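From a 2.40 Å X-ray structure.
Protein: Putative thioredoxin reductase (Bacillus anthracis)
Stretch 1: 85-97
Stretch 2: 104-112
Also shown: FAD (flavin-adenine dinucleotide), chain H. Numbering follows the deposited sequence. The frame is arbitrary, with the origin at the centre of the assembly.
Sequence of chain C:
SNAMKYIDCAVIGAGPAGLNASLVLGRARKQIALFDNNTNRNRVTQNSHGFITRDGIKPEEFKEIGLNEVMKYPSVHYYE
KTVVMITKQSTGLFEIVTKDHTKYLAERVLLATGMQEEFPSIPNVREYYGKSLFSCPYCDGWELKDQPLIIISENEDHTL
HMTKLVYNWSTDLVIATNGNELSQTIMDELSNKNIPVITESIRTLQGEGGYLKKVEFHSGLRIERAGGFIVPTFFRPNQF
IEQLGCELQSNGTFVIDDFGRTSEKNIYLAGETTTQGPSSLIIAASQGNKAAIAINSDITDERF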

# COMPACT_ATOMS: atom_id res chain seq x y z
N MSE C 85 24.98 -13.94 -0.90
CA MSE C 85 25.11 -14.34 0.50
C MSE C 85 24.95 -13.18 1.51
O MSE C 85 25.38 -12.06 1.25
CB MSE C 85 26.45 -15.05 0.71
CG MSE C 85 26.70 -15.58 2.11
SE MSE C 85 28.14 -16.91 2.07
CE MSE C 85 27.59 -17.77 0.42
N ILE C 86 24.31 -13.46 2.65
CA ILE C 86 24.15 -12.48 3.72
C ILE C 86 24.38 -13.18 5.06
O ILE C 86 23.59 -14.02 5.47
CB ILE C 86 22.74 -11.86 3.72
CG1 ILE C 86 22.44 -11.21 2.37
CG2 ILE C 86 22.60 -10.82 4.83
CD1 ILE C 86 20.97 -11.11 2.04
N THR C 87 25.47 -12.82 5.74
CA THR C 87 25.89 -13.50 6.97
C THR C 87 25.95 -12.61 8.22
O THR C 87 26.62 -11.57 8.23
CB THR C 87 27.30 -14.09 6.81
OG1 THR C 87 27.54 -14.43 5.44
CG2 THR C 87 27.48 -15.32 7.71
N LYS C 88 25.28 -13.05 9.28
CA LYS C 88 25.45 -12.44 10.60
C LYS C 88 26.90 -12.60 11.04
O LYS C 88 27.41 -13.72 11.11
CB LYS C 88 24.53 -13.12 11.61
CG LYS C 88 24.72 -12.69 13.05
CD LYS C 88 23.48 -11.99 13.60
CE LYS C 88 23.66 -11.63 15.08
NZ LYS C 88 22.74 -10.53 15.53
N GLN C 89 27.58 -11.49 11.32
CA GLN C 89 28.96 -11.52 11.80
C GLN C 89 28.99 -11.60 13.32
O GLN C 89 27.98 -11.35 13.97
CB GLN C 89 29.74 -10.27 11.36
CG GLN C 89 29.87 -10.09 9.85
CD GLN C 89 30.76 -11.14 9.21
OE1 GLN C 89 30.29 -12.00 8.47
NE2 GLN C 89 32.06 -11.05 9.47
N SER C 90 30.16 -11.93 13.87
CA SER C 90 30.33 -12.03 15.32
C SER C 90 30.21 -10.66 15.99
O SER C 90 29.94 -10.57 17.19
CB SER C 90 31.68 -12.67 15.66
OG SER C 90 32.74 -11.75 15.44
N THR C 91 30.42 -9.60 15.21
CA THR C 91 30.22 -8.24 15.70
C THR C 91 28.73 -7.95 15.88
O THR C 91 28.36 -7.02 16.60
CB THR C 91 30.82 -7.17 14.75
OG1 THR C 91 30.29 -7.33 13.43
CG2 THR C 91 32.34 -7.30 14.70
N GLY C 92 27.90 -8.75 15.21
CA GLY C 92 26.46 -8.59 15.24
C GLY C 92 25.94 -8.03 13.93
O GLY C 92 24.76 -8.16 13.60
N LEU C 93 26.85 -7.40 13.18
CA LEU C 93 26.54 -6.79 11.88
C LEU C 93 26.31 -7.86 10.81
O LEU C 93 26.67 -9.03 11.00
CB LEU C 93 27.70 -5.89 11.45
CG LEU C 93 27.94 -4.63 12.28
CD1 LEU C 93 29.23 -3.93 11.86
CD2 LEU C 93 26.75 -3.69 12.14
N PHE C 94 25.74 -7.48 9.68
CA PHE C 94 25.51 -8.44 8.61
C PHE C 94 26.40 -8.19 7.41
O PHE C 94 26.40 -7.09 6.84
CB PHE C 94 24.03 -8.46 8.21
CG PHE C 94 23.09 -8.69 9.35
CD1 PHE C 94 22.78 -9.98 9.77
CD2 PHE C 94 22.53 -7.62 10.03
CE1 PHE C 94 21.92 -10.20 10.83
CE2 PHE C 94 21.66 -7.83 11.09
CZ PHE C 94 21.36 -9.12 11.49
N GLU C 95 27.17 -9.20 7.01
CA GLU C 95 27.98 -9.11 5.80
C GLU C 95 27.16 -9.47 4.55
O GLU C 95 26.58 -10.56 4.45
CB GLU C 95 29.22 -10.00 5.90
CG GLU C 95 30.20 -9.79 4.76
CD GLU C 95 31.31 -10.83 4.74
OE1 GLU C 95 31.00 -12.04 4.84
OE2 GLU C 95 32.49 -10.44 4.61
N ILE C 96 27.08 -8.54 3.61
CA ILE C 96 26.46 -8.80 2.33
C ILE C 96 27.58 -9.05 1.31
O ILE C 96 28.54 -8.28 1.22
CB ILE C 96 25.56 -7.63 1.89
CG1 ILE C 96 24.19 -7.67 2.60
CG2 ILE C 96 25.32 -7.69 0.40
CD1 ILE C 96 24.19 -7.31 4.06
N VAL C 97 27.48 -10.16 0.57
CA VAL C 97 28.45 -10.51 -0.47
C VAL C 97 27.80 -10.68 -1.85
O VAL C 97 26.81 -11.38 -2.00
CB VAL C 97 29.21 -11.79 -0.11
CG1 VAL C 97 30.38 -11.97 -1.05
CG2 VAL C 97 29.69 -11.74 1.34
PA FAD H . 9.67 -7.47 -7.01
O1A FAD H . 9.27 -6.27 -7.71
O2A FAD H . 9.67 -8.70 -7.75
O5B FAD H . 11.10 -7.15 -6.50
C5B FAD H . 12.08 -8.11 -6.24
C4B FAD H . 13.38 -7.46 -6.58
O4B FAD H . 14.39 -8.13 -5.87
C3B FAD H . 13.67 -7.63 -8.05
O3B FAD H . 13.99 -6.37 -8.61
C2B FAD H . 14.90 -8.48 -8.09
O2B FAD H . 15.74 -7.97 -9.10
C1B FAD H . 15.49 -8.27 -6.72
N9A FAD H . 16.34 -9.38 -6.27
C8A FAD H . 15.94 -10.61 -5.99
N7A FAD H . 16.97 -11.37 -5.62
C5A FAD H . 18.06 -10.62 -5.68
C6A FAD H . 19.48 -10.80 -5.41
N6A FAD H . 19.96 -11.98 -5.02
N1A FAD H . 20.29 -9.76 -5.59
C2A FAD H . 19.83 -8.58 -5.99
N3A FAD H . 18.55 -8.34 -6.25
C4A FAD H . 17.64 -9.30 -6.11
N1 FAD H . 1.14 -6.21 -10.30
C2 FAD H . 0.33 -5.17 -10.50
O2 FAD H . 0.09 -4.44 -9.56
N3 FAD H . -0.24 -4.90 -11.65
C4 FAD H . -0.03 -5.65 -12.71
O4 FAD H . -0.57 -5.39 -13.76
C4X FAD H . 0.85 -6.82 -12.59
N5 FAD H . 1.09 -7.62 -13.62
C5X FAD H . 1.90 -8.66 -13.48
C6 FAD H . 2.13 -9.47 -14.57
C7 FAD H . 2.95 -10.56 -14.47
C7M FAD H . 3.20 -11.43 -15.66
C8 FAD H . 3.59 -10.85 -13.18
C8M FAD H . 4.50 -12.02 -13.05
C9 FAD H . 3.36 -10.05 -12.09
C9A FAD H . 2.53 -8.96 -12.19
N10 FAD H . 2.30 -8.14 -11.09
C10 FAD H . 1.44 -7.06 -11.28
C1' FAD H . 2.90 -8.42 -9.81
C2' FAD H . 3.93 -7.41 -9.38
O2' FAD H . 5.00 -7.55 -10.27
C3' FAD H . 4.41 -7.77 -8.00
O3' FAD H . 3.27 -7.87 -7.19
C4' FAD H . 5.36 -6.77 -7.38
O4' FAD H . 6.52 -6.70 -8.16
C5' FAD H . 5.79 -7.15 -5.99
O5' FAD H . 6.84 -6.29 -5.64
P FAD H . 8.08 -6.68 -4.77
O1P FAD H . 8.89 -5.50 -4.55
O2P FAD H . 7.62 -7.39 -3.61
O3P FAD H . 8.90 -7.69 -5.65
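Stretch 2, residues 104-112: YLAERVLLA

Stretch 1 is a β-hairpin: strands 85–88 and 94–97 are joined through a type I turn from Gln89 to Gly92, where Gly92, at phi 107° and psi −21°, adopts a conformation in which a CB would jam against the preceding carbonyl. Stretch 2 enters as a strand at 104–106, turns a corner at Glu107, and leaves as a second strand that reaches Leu111. Its first strand runs antiparallel to strand 94–97, with axes crossing at 147° and approaching to 4.6 Å. Phe94 pairs with Ala106, Glu95 with Leu105 and Ile96 with Tyr104, at CA–CA distances of 5.1, 4.7 and 4.9 Å. Two hydrogen-bonded pairs flank the middle one: Phe94 N donates to Ala106 O (2.8 Å) and Ala106 N to Phe94 O (3.0 Å), while Ile96 N donates to Tyr104 O and Tyr104 N to Ile96 O, both at 2.7 Å. Between them, Glu95 CA lies 3.3 Å from Tyr104 O in a CA-H...O contact.

Side chains alternate across this ladder. Phe94, Ile96, Tyr104 and Ala106 share one face, where small Ala106 leaves room for its branched neighbour: Ile96 CD1 lies 4.3 Å from Ala106 CB. Ile96 CG2 also packs 4.1 Å from Tyr104 CD2. After the corner, Val109 points toward stretch 1, and its CG2 meets Phe94 CB at 3.7 Å, Ile96 CD1 at 4.0 Å and Ile86 CG2 at 4.1 Å; a compact β-branched residue suits both the extended backbone and this buried apolar site. Farther along, Leu111 CD2 reaches Ile86 CD1 at 4.1 Å. The Phe94 ring turns its edge to the corner, with CE2 3.2 Å from Glu107 O. On the opposite face, the more exposed Leu105 extends CD2 to within 4.2 Å of Leu93 CB, while Glu95 keeps its carboxylate on this less buried side.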

# COMPACT_ATOMS: atom_id res chain seq x y z
N TYR C 104 29.91 -6.03 1.90
CA TYR C 104 29.33 -4.83 2.49
C TYR C 104 28.87 -5.19 3.90
O TYR C 104 28.44 -6.31 4.14
CB TYR C 104 28.13 -4.34 1.68
CG TYR C 104 28.39 -4.08 0.20
CD1 TYR C 104 28.63 -2.79 -0.27
CD2 TYR C 104 28.36 -5.12 -0.72
CE1 TYR C 104 28.84 -2.55 -1.62
CE2 TYR C 104 28.57 -4.89 -2.06
CZ TYR C 104 28.80 -3.61 -2.51
OH TYR C 104 29.01 -3.40 -3.86
N LEU C 105 28.98 -4.24 4.82
CA LEU C 105 28.56 -4.46 6.20
C LEU C 105 27.35 -3.61 6.53
O LEU C 105 27.26 -2.46 6.10
CB LEU C 105 29.71 -4.14 7.17
CG LEU C 105 30.75 -5.24 7.34
CD1 LEU C 105 31.98 -4.73 8.06
CD2 LEU C 105 30.16 -6.44 8.09
N ALA C 106 26.42 -4.17 7.30
CA ALA C 106 25.16 -3.48 7.56
C ALA C 106 24.59 -3.82 8.93
O ALA C 106 24.64 -4.96 9.39
CB ALA C 106 24.13 -3.80 6.46
N GLU C 107 24.02 -2.81 9.58
CA GLU C 107 23.40 -2.99 10.89
C GLU C 107 22.06 -3.70 10.76
O GLU C 107 21.75 -4.62 11.52
CB GLU C 107 23.22 -1.63 11.55
CG GLU C 107 23.05 -1.67 13.05
CD GLU C 107 23.15 -0.28 13.66
OE1 GLU C 107 23.68 -0.17 14.78
OE2 GLU C 107 22.70 0.70 13.02
N ARG C 108 21.25 -3.27 9.80
CA ARG C 108 19.97 -3.93 9.55
C ARG C 108 19.88 -4.37 8.09
O ARG C 108 20.54 -3.79 7.23
CB ARG C 108 18.81 -3.00 9.91
CG ARG C 108 18.56 -2.89 11.41
CD ARG C 108 17.66 -1.72 11.77
NE ARG C 108 17.26 -1.80 13.17
CZ ARG C 108 18.03 -1.42 14.19
NH1 ARG C 108 19.24 -0.92 13.96
NH2 ARG C 108 17.59 -1.53 15.43
N VAL C 109 19.09 -5.42 7.83
CA VAL C 109 18.88 -5.93 6.48
C VAL C 109 17.39 -5.98 6.18
O VAL C 109 16.60 -6.51 6.96
CB VAL C 109 19.45 -7.37 6.31
CG1 VAL C 109 19.04 -7.98 4.94
CG2 VAL C 109 20.97 -7.40 6.48
N LEU C 110 16.98 -5.41 5.06
CA LEU C 110 15.59 -5.50 4.69
C LEU C 110 15.49 -6.39 3.45
O LEU C 110 16.07 -6.07 2.42
CB LEU C 110 15.01 -4.11 4.44
CG LEU C 110 13.68 -4.07 3.67
CD1 LEU C 110 12.57 -4.78 4.42
CD2 LEU C 110 13.31 -2.63 3.36
N LEU C 111 14.80 -7.52 3.57
CA LEU C 111 14.65 -8.42 2.41
C LEU C 111 13.41 -8.04 1.64
O LEU C 111 12.30 -8.17 2.14
CB LEU C 111 14.57 -9.89 2.83
CG LEU C 111 15.77 -10.46 3.60
CD1 LEU C 111 15.54 -11.92 3.97
CD2 LEU C 111 17.04 -10.30 2.77
N ALA C 112 13.59 -7.51 0.44
CA ALA C 112 12.47 -7.19 -0.43
C ALA C 112 12.69 -7.90 -1.77
O ALA C 112 12.60 -7.30 -2.83
CB ALA C 112 12.38 -5.67 -0.62